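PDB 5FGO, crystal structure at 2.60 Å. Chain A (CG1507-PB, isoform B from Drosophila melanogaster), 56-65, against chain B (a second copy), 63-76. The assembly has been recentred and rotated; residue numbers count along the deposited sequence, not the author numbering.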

ATOM      1  N   PRO A  56     -10.577   2.327  -0.897  1.00  1.49           N
ATOM      2  CA  PRO A  56     -11.860   1.861  -1.415  1.00  2.86           C
ATOM      3  C   PRO A  56     -11.686   1.068  -2.727  1.00  5.07           C
ATOM      4  O   PRO A  56     -10.743   1.291  -3.490  1.00  5.20           O
ATOM      5  CB  PRO A  56     -12.652   3.157  -1.600  1.00  1.26           C
ATOM      6  CG  PRO A  56     -11.665   4.204  -1.686  1.00  1.17           C
ATOM      7  CD  PRO A  56     -10.470   3.792  -0.902  1.00  1.23           C
ATOM      8  N   GLU A  57     -12.578   0.112  -2.938  1.00  3.40           N
ATOM      9  CA  GLU A  57     -12.549  -0.798  -4.080  1.00  4.50           C
ATOM     10  C   GLU A  57     -12.433  -0.084  -5.437  1.00  6.50           C
ATOM     11  O   GLU A  57     -11.734  -0.553  -6.331  1.00  3.05           O
ATOM     12  CB  GLU A  57     -13.813  -1.656  -4.037  1.00  7.26           C
ATOM     13  CG  GLU A  57     -13.831  -2.879  -4.912  1.00  7.83           C
ATOM     14  CD  GLU A  57     -15.186  -3.584  -4.890  1.00 28.44           C
ATOM     15  OE1 GLU A  57     -16.095  -3.082  -4.182  1.00 30.35           O
ATOM     16  OE2 GLU A  57     -15.328  -4.655  -5.534  1.00 27.67           O
ATOM     17  N   LYS A  58     -13.096   1.064  -5.578  1.00  3.07           N
ATOM     18  CA  LYS A  58     -13.155   1.753  -6.870  1.00  2.55           C
ATOM     19  C   LYS A  58     -11.777   2.196  -7.369  1.00  5.98           C
ATOM     20  O   LYS A  58     -11.632   2.678  -8.496  1.00  2.51           O
ATOM     21  CB  LYS A  58     -14.060   2.969  -6.769  1.00  1.13           C
ATOM     22  CG  LYS A  58     -13.454   4.049  -5.903  1.00  3.84           C
ATOM     23  CD  LYS A  58     -14.315   5.293  -5.781  1.00  1.81           C
ATOM     24  CE  LYS A  58     -15.423   5.056  -4.792  1.00  1.18           C
ATOM     25  NZ  LYS A  58     -16.143   6.301  -4.445  1.00  5.12           N
ATOM     26  N   CYS A  59     -10.752   2.002  -6.550  1.00  4.52           N
ATOM     27  CA  CYS A  59      -9.432   2.409  -6.959  1.00  1.77           C
ATOM     28  C   CYS A  59      -8.388   1.338  -6.752  1.00  2.32           C
ATOM     29  O   CYS A  59      -7.182   1.621  -6.854  1.00  1.08           O
ATOM     30  CB  CYS A  59      -9.047   3.667  -6.211  1.00  1.90           C
ATOM     31  SG  CYS A  59      -8.736   3.364  -4.460  1.00 12.95           S
ATOM     32  N   TRP A  60      -8.835   0.102  -6.513  1.00  3.68           N
ATOM     33  CA  TRP A  60      -7.888  -1.005  -6.358  1.00  2.60           C
ATOM     34  C   TRP A  60      -7.029  -1.191  -7.602  1.00  1.65           C
ATOM     35  O   TRP A  60      -5.828  -1.435  -7.490  1.00  1.09           O
ATOM     36  CB  TRP A  60      -8.584  -2.322  -6.017  1.00  3.63           C
ATOM     37  CG  TRP A  60      -9.175  -2.400  -4.626  1.00  5.66           C
ATOM     38  CD1 TRP A  60      -9.218  -1.405  -3.681  1.00  5.13           C
ATOM     39  CD2 TRP A  60      -9.746  -3.564  -4.003  1.00  6.38           C
ATOM     40  NE1 TRP A  60      -9.819  -1.870  -2.533  1.00  2.74           N
ATOM     41  CE2 TRP A  60     -10.150  -3.190  -2.704  1.00  3.88           C
ATOM     42  CE3 TRP A  60      -9.975  -4.881  -4.428  1.00  3.82           C
ATOM     43  CZ2 TRP A  60     -10.775  -4.088  -1.829  1.00  4.42           C
ATOM     44  CZ3 TRP A  60     -10.591  -5.768  -3.554  1.00  4.45           C
ATOM     45  CH2 TRP A  60     -10.978  -5.371  -2.272  1.00  3.38           C
ATOM     46  N   ILE A  61      -7.628  -1.081  -8.784  1.00  1.16           N
ATOM     47  CA  ILE A  61      -6.838  -1.254  -9.993  1.00  1.59           C
ATOM     48  C   ILE A  61      -5.780  -0.186 -10.162  1.00  1.30           C
ATOM     49  O   ILE A  61      -4.602  -0.501 -10.344  1.00  1.19           O
ATOM     50  CB  ILE A  61      -7.708  -1.264 -11.227  1.00  3.31           C
ATOM     51  CG1 ILE A  61      -8.523  -2.543 -11.228  1.00  5.41           C
ATOM     52  CG2 ILE A  61      -6.859  -1.241 -12.475  1.00  0.65           C
ATOM     53  CD1 ILE A  61      -9.506  -2.540 -12.280  1.00 11.64           C
ATOM     54  N   ARG A  62      -6.194   1.074 -10.085  1.00  0.72           N
ATOM     55  CA  ARG A  62      -5.239   2.164 -10.209  1.00  0.96           C
ATOM     56  C   ARG A  62      -4.119   2.045  -9.173  1.00  0.96           C
ATOM     57  O   ARG A  62      -2.951   2.248  -9.503  1.00  0.65           O
ATOM     58  CB  ARG A  62      -5.950   3.518 -10.105  1.00  0.94           C
ATOM     59  CG  ARG A  62      -5.035   4.710 -10.261  1.00  1.84           C
ATOM     60  CD  ARG A  62      -4.242   4.672 -11.567  1.00  2.63           C
ATOM     61  NE  ARG A  62      -3.379   5.847 -11.703  1.00  2.85           N
ATOM     62  CZ  ARG A  62      -2.476   6.037 -12.665  1.00  4.28           C
ATOM     63  NH1 ARG A  62      -2.275   5.134 -13.623  1.00  4.43           N
ATOM     64  NH2 ARG A  62      -1.756   7.143 -12.658  1.00  7.44           N
ATOM     65  N   PHE A  63      -4.489   1.712  -7.930  1.00  1.59           N
ATOM     66  CA  PHE A  63      -3.527   1.484  -6.830  1.00  1.61           C
ATOM     67  C   PHE A  63      -2.562   0.317  -7.154  1.00  1.56           C
ATOM     68  O   PHE A  63      -1.352   0.384  -6.891  1.00  0.82           O
ATOM     69  CB  PHE A  63      -4.264   1.252  -5.508  1.00  1.33           C
ATOM     70  CG  PHE A  63      -3.364   1.268  -4.287  1.00  2.24           C
ATOM     71  CD1 PHE A  63      -2.674   0.138  -3.891  1.00  2.30           C
ATOM     72  CD2 PHE A  63      -3.218   2.423  -3.526  1.00  2.05           C
ATOM     73  CE1 PHE A  63      -1.852   0.157  -2.767  1.00  2.22           C
ATOM     74  CE2 PHE A  63      -2.394   2.446  -2.399  1.00  1.30           C
ATOM     75  CZ  PHE A  63      -1.719   1.308  -2.018  1.00  1.03           C
ATOM     76  N   ARG A  64      -3.111  -0.774  -7.678  1.00  1.62           N
ATOM     77  CA  ARG A  64      -2.278  -1.872  -8.140  1.00  2.38           C
ATOM     78  C   ARG A  64      -1.276  -1.469  -9.219  1.00  1.62           C
ATOM     79  O   ARG A  64      -0.105  -1.861  -9.177  1.00  1.94           O
ATOM     80  CB  ARG A  64      -3.146  -2.993  -8.690  1.00  3.83           C
ATOM     81  CG  ARG A  64      -2.416  -4.304  -8.874  1.00  5.79           C
ATOM     82  CD  ARG A  64      -2.704  -4.874 -10.264  1.00  7.71           C
ATOM     83  NE  ARG A  64      -1.837  -4.351 -11.326  1.00 14.95           N
ATOM     84  CZ  ARG A  64      -0.760  -4.984 -11.799  1.00 16.97           C
ATOM     85  NH1 ARG A  64      -0.385  -6.156 -11.297  1.00  8.71           N
ATOM     86  NH2 ARG A  64      -0.051  -4.443 -12.780  1.00 18.17           N
ATOM     87  N   ASP A  65      -1.729  -0.685 -10.187  1.00  1.40           N
ATOM     88  CA  ASP A  65      -0.849  -0.332 -11.294  1.00  1.95           C
ATOM     89  C   ASP A  65       0.286   0.564 -10.823  1.00  1.69           C
ATOM     90  O   ASP A  65       1.446   0.407 -11.224  1.00  1.69           O
ATOM     91  CB  ASP A  65      -1.622   0.325 -12.429  1.00  1.34           C
ATOM     92  CG  ASP A  65      -2.605  -0.613 -13.060  1.00  2.26           C
ATOM     93  OD1 ASP A  65      -2.434  -1.834 -12.875  1.00  5.00           O
ATOM     94  OD2 ASP A  65      -3.518  -0.149 -13.771  1.00  2.32           O
TER
ATOM     95  N   PHE B  63       3.885  -7.922  -1.900  1.00  1.41           N
ATOM     96  CA  PHE B  63       2.813  -6.946  -1.900  1.00  1.72           C
ATOM     97  C   PHE B  63       2.015  -6.882  -3.203  1.00  2.84           C
ATOM     98  O   PHE B  63       0.785  -6.954  -3.223  1.00  2.52           O
ATOM     99  CB  PHE B  63       3.422  -5.589  -1.638  1.00  1.43           C
ATOM    100  CG  PHE B  63       2.868  -4.897  -0.463  1.00  2.57           C
ATOM    101  CD1 PHE B  63       3.381  -5.143   0.799  1.00  5.89           C
ATOM    102  CD2 PHE B  63       1.853  -3.975  -0.606  1.00  4.58           C
ATOM    103  CE1 PHE B  63       2.883  -4.485   1.906  1.00  4.56           C
ATOM    104  CE2 PHE B  63       1.351  -3.308   0.492  1.00  2.66           C
ATOM    105  CZ  PHE B  63       1.861  -3.566   1.743  1.00  4.34           C
ATOM    106  N   ARG B  64       2.750  -6.771  -4.300  1.00  4.50           N
ATOM    107  CA  ARG B  64       2.171  -6.673  -5.618  1.00  3.09           C
ATOM    108  C   ARG B  64       1.289  -7.904  -5.892  1.00  5.97           C
ATOM    109  O   ARG B  64       0.209  -7.784  -6.488  1.00  4.66           O
ATOM    110  CB  ARG B  64       3.290  -6.505  -6.650  1.00  4.30           C
ATOM    111  CG  ARG B  64       2.838  -5.875  -7.971  1.00  7.70           C
ATOM    112  CD  ARG B  64       2.454  -6.897  -9.013  1.00  7.86           C
ATOM    113  NE  ARG B  64       3.619  -7.647  -9.438  1.00  8.36           N
ATOM    114  CZ  ARG B  64       3.774  -8.942  -9.212  1.00 13.26           C
ATOM    115  NH1 ARG B  64       2.814  -9.619  -8.595  1.00  8.32           N
ATOM    116  NH2 ARG B  64       4.872  -9.561  -9.620  1.00 15.40           N
ATOM    117  N   ASP B  65       1.754  -9.080  -5.455  1.00  2.81           N
ATOM    118  CA  ASP B  65       1.027 -10.338  -5.674  1.00  3.80           C
ATOM    119  C   ASP B  65      -0.283 -10.350  -4.893  1.00  4.45           C
ATOM    120  O   ASP B  65      -1.328 -10.764  -5.393  1.00  3.84           O
ATOM    121  CB  ASP B  65       1.882 -11.544  -5.273  1.00  4.25           C
ATOM    122  CG  ASP B  65       3.100 -11.731  -6.162  1.00  3.19           C
ATOM    123  OD1 ASP B  65       3.088 -11.269  -7.314  1.00  6.27           O
ATOM    124  OD2 ASP B  65       4.095 -12.311  -5.694  1.00  2.34           O
ATOM    125  N   ILE B  66      -0.225  -9.915  -3.646  1.00  5.22           N
ATOM    126  CA  ILE B  66      -1.438  -9.832  -2.862  1.00  4.22           C
ATOM    127  C   ILE B  66      -2.438  -8.937  -3.608  1.00  6.51           C
ATOM    128  O   ILE B  66      -3.637  -9.248  -3.720  1.00  5.33           O
ATOM    129  CB  ILE B  66      -1.147  -9.291  -1.465  1.00  5.11           C
ATOM    130  CG1 ILE B  66      -0.416 -10.363  -0.661  1.00  4.40           C
ATOM    131  CG2 ILE B  66      -2.433  -8.863  -0.771  1.00  6.80           C
ATOM    132  CD1 ILE B  66       0.131  -9.896   0.620  1.00  1.52           C
ATOM    133  N   PHE B  67      -1.942  -7.843  -4.161  1.00  3.08           N
ATOM    134  CA  PHE B  67      -2.831  -6.964  -4.891  1.00  4.40           C
ATOM    135  C   PHE B  67      -3.469  -7.544  -6.141  1.00 10.31           C
ATOM    136  O   PHE B  67      -4.671  -7.321  -6.362  1.00  9.77           O
ATOM    137  CB  PHE B  67      -2.135  -5.657  -5.205  1.00  5.16           C
ATOM    138  CG  PHE B  67      -2.603  -4.574  -4.323  1.00  4.34           C
ATOM    139  CD1 PHE B  67      -2.138  -4.490  -3.020  1.00  4.12           C
ATOM    140  CD2 PHE B  67      -3.620  -3.730  -4.740  1.00  6.26           C
ATOM    141  CE1 PHE B  67      -2.609  -3.516  -2.169  1.00  9.73           C
ATOM    142  CE2 PHE B  67      -4.107  -2.751  -3.909  1.00  5.12           C
ATOM    143  CZ  PHE B  67      -3.593  -2.640  -2.620  1.00 11.15           C
ATOM    144  N   ASN B  68      -2.691  -8.264  -6.955  1.00  9.74           N
ATOM    145  CA  ASN B  68      -3.237  -8.905  -8.141  1.00  3.37           C
ATOM    146  C   ASN B  68      -4.353  -9.853  -7.699  1.00  8.96           C
ATOM    147  O   ASN B  68      -5.424  -9.919  -8.326  1.00  7.94           O
ATOM    148  CB  ASN B  68      -2.161  -9.686  -8.891  1.00  4.76           C
ATOM    149  CG  ASN B  68      -1.130  -8.785  -9.563  1.00  9.13           C
ATOM    150  OD1 ASN B  68      -1.408  -7.631  -9.889  1.00  9.92           O
ATOM    151  ND2 ASN B  68       0.065  -9.319  -9.782  1.00  5.04           N
ATOM    152  N   ASP B  69      -4.103 -10.560  -6.594  1.00  4.32           N
ATOM    153  CA  ASP B  69      -5.067 -11.506  -6.049  1.00  4.71           C
ATOM    154  C   ASP B  69      -6.363 -10.839  -5.675  1.00  5.75           C
ATOM    155  O   ASP B  69      -7.440 -11.367  -5.954  1.00  6.11           O
ATOM    156  CB  ASP B  69      -4.483 -12.223  -4.829  1.00  4.79           C
ATOM    157  CG  ASP B  69      -3.433 -13.253  -5.199  1.00 16.43           C
ATOM    158  OD1 ASP B  69      -3.401 -13.702  -6.375  1.00 32.89           O
ATOM    159  OD2 ASP B  69      -2.612 -13.592  -4.325  1.00 11.67           O
ATOM    160  N   TYR B  70      -6.263  -9.675  -5.043  1.00  5.06           N
ATOM    161  CA  TYR B  70      -7.459  -8.931  -4.704  1.00  3.96           C
ATOM    162  C   TYR B  70      -8.127  -8.378  -5.964  1.00  6.77           C
ATOM    163  O   TYR B  70      -9.348  -8.437  -6.091  1.00  8.93           O
ATOM    164  CB  TYR B  70      -7.145  -7.814  -3.706  1.00  7.60           C
ATOM    165  CG  TYR B  70      -7.077  -8.326  -2.274  1.00  5.45           C
ATOM    166  CD1 TYR B  70      -8.165  -8.959  -1.703  1.00  4.71           C
ATOM    167  CD2 TYR B  70      -5.948  -8.148  -1.497  1.00  2.79           C
ATOM    168  CE1 TYR B  70      -8.115  -9.440  -0.424  1.00  7.10           C
ATOM    169  CE2 TYR B  70      -5.899  -8.601  -0.213  1.00  4.00           C
ATOM    170  CZ  TYR B  70      -6.988  -9.253   0.323  1.00  8.95           C
ATOM    171  OH  TYR B  70      -6.963  -9.745   1.612  1.00 10.19           O
ATOM    172  N   CYS B  71      -7.332  -7.893  -6.919  1.00  6.84           N
ATOM    173  CA  CYS B  71      -7.892  -7.344  -8.167  1.00 11.06           C
ATOM    174  C   CYS B  71      -8.552  -8.349  -9.121  1.00 10.67           C
ATOM    175  O   CYS B  71      -9.528  -8.009  -9.807  1.00  7.38           O
ATOM    176  CB  CYS B  71      -6.792  -6.632  -8.963  1.00  5.46           C
ATOM    177  SG  CYS B  71      -6.145  -5.123  -8.244  1.00 10.63           S
ATOM    178  N   GLU B  72      -8.072  -9.594  -9.099  1.00 12.17           N
ATOM    179  CA  GLU B  72      -8.608 -10.649  -9.960  1.00 13.51           C
ATOM    180  C   GLU B  72      -9.907 -11.185  -9.423  1.00 19.26           C
ATOM    181  O   GLU B  72     -10.752 -11.688 -10.170  1.00 17.31           O
ATOM    182  CB  GLU B  72      -7.614 -11.792 -10.110  1.00 13.22           C
ATOM    183  CG  GLU B  72      -6.399 -11.414 -10.923  1.00 27.82           C
ATOM    184  CD  GLU B  72      -5.566 -12.611 -11.316  1.00 29.87           C
ATOM    185  OE1 GLU B  72      -5.934 -13.746 -10.935  1.00 40.94           O
ATOM    186  OE2 GLU B  72      -4.529 -12.407 -11.988  1.00 30.51           O
ATOM    187  N   LYS B  73     -10.083 -10.989  -8.123  1.00 27.48           N
ATOM    188  CA  LYS B  73     -11.193 -11.545  -7.382  1.00 17.21           C
ATOM    189  C   LYS B  73     -12.281 -10.488  -7.212  1.00 16.23           C
ATOM    190  O   LYS B  73     -13.189 -10.647  -6.411  1.00 26.86           O
ATOM    191  CB  LYS B  73     -10.689 -12.008  -6.026  1.00 16.77           C
ATOM    192  CG  LYS B  73     -10.035 -13.376  -6.017  1.00 29.67           C
ATOM    193  CD  LYS B  73      -9.394 -13.608  -4.643  1.00 38.28           C
ATOM    194  CE  LYS B  73      -8.850 -15.021  -4.442  1.00 39.10           C
ATOM    195  NZ  LYS B  73      -8.289 -15.148  -3.061  1.00 22.59           N
HETATM  196  N   MSE B  74     -12.177  -9.409  -7.985  1.00 15.08           N
HETATM  197  CA  MSE B  74     -13.191  -8.362  -8.010  1.00 19.37           C
HETATM  198  C   MSE B  74     -14.399  -8.711  -8.871  1.00 28.62           C
HETATM  199  O   MSE B  74     -14.277  -9.315  -9.949  1.00 22.56           O
HETATM  200  CB  MSE B  74     -12.605  -7.050  -8.528  1.00 22.78           C
HETATM  201  CG  MSE B  74     -11.762  -6.304  -7.539  1.00 24.68           C
HETATM  202 SE   MSE B  74     -10.963  -4.762  -8.389  1.00 15.39          SE
HETATM  203  CE  MSE B  74     -12.140  -3.414  -7.738  1.00 11.66           C
ATOM    204  N   LYS B  75     -15.555  -8.264  -8.394  1.00 27.30           N
ATOM    205  CA  LYS B  75     -16.840  -8.483  -9.039  1.00 26.13           C
ATOM    206  C   LYS B  75     -16.999  -7.688 -10.343  1.00 36.03           C
ATOM    207  O   LYS B  75     -17.945  -6.910 -10.485  1.00 47.52           O
ATOM    208  CB  LYS B  75     -17.953  -8.118  -8.053  1.00 22.20           C
ATOM    209  CG  LYS B  75     -17.411  -7.631  -6.709  1.00 24.79           C
ATOM    210  CD  LYS B  75     -18.511  -7.150  -5.771  0.94 31.17           C
ATOM    211  CE  LYS B  75     -18.312  -5.676  -5.415  0.43 34.31           C
ATOM    212  NZ  LYS B  75     -19.303  -5.155  -4.422  0.92 31.71           N
ATOM    213  N   LYS B  76     -16.080  -7.887 -11.291  1.00 33.39           N
ATOM    214  CA  LYS B  76     -16.156  -7.241 -12.609  1.00 33.36           C
ATOM    215  C   LYS B  76     -17.482  -7.507 -13.326  1.00 32.48           C
ATOM    216  O   LYS B  76     -17.543  -7.493 -14.557  1.00 29.67           O
ATOM    217  CB  LYS B  76     -14.988  -7.696 -13.501  1.00 25.06           C
ATOM    218  CG  LYS B  76     -14.583  -9.159 -13.355  0.85 23.03           C
ATOM    219  CE  LYS B  76     -16.421 -10.840 -12.907  1.00 24.51           C
ATOM    220  NZ  LYS B  76     -16.087 -12.294 -12.856  1.00 17.41           N
TER

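Two helices from two copies of the same protein run nearly antiparallel here, at 155°, with axes approaching to 9.9 Å. That spacing leaves room for a layer of side chains, and the register pairs Ile A61 with Cys B71 and Arg A64 with Phe B67. No hydrogen bond crosses between the stretches; the contact is built mainly by packing.

Trp A60, in the first turn of the chain A helix, points its CA-to-CB bond toward chain B. Its m rotamer, with chi2 at 4°, lays the indole along the last turn of the partner helix and the residues just beyond it. CZ3 comes 4.0 Å from CB of Tyr B70, while CE3 lies 3.9 Å from CG of Met B74. The backbone oxygen of Tyr B70 meets the indole at its edge, 3.9 Å from CZ3. Tyr B70 is also m, and its ring stands oblique to the six-membered ring of the indole, with planes at 64° and centroids 5.9 Å apart.

Met B74, a selenomethionine, follows the helix, and its extended phi/psi of -80/144 accompanies a side chain directed toward chain A. With chi1 m and chi2 t it reaches past the indole, and chi3 at 101°, off the usual wells, places CE 3.2 Å from the backbone oxygen of Glu A57 and 3.3 Å from CG of the same residue. Its SE lies 4.4 Å from CG1 of Ile A61, so one flexible chain touches three residues on successive parts of the opposing segment.

At the other end of the contact, Phe A63 and Phe B67 both point toward the partner. Phe A63 takes t, whereas Phe B67 sits off-well at chi1 -104°. Their planes are 26° apart, but the rings are slid so that they barely overlap; the closest atoms, CD1 of Phe A63 and CZ of Phe B67, are a tight 3.2 Å apart. Cys B71, sideways and in the m rotamer, puts SG 3.8 Å from O of Trp A60 and 3.7 Å from CB of Arg A64.

Arg A64 is the knob, seated among Arg B64, Phe B67, Asn B68 and Cys B71. Its CA-to-CB bond points sideways, yet the chain bends through t, an off-well chi2 of -132° and p, bringing its end nearer chain B. The aliphatic part does useful packing, with CG 3.9 Å from CB of Phe B67. Within chain A, NE donates to OD1 of Asp A65 at 3.0 Å, within a salt bridge. The modelled NH1 lies too close to Asn B68 to support any reading of that pair.

At the opposite end, Glu A57, extended through t and t, brings OE1 to 3.8 Å from NZ of Lys B75, a long salt bridge.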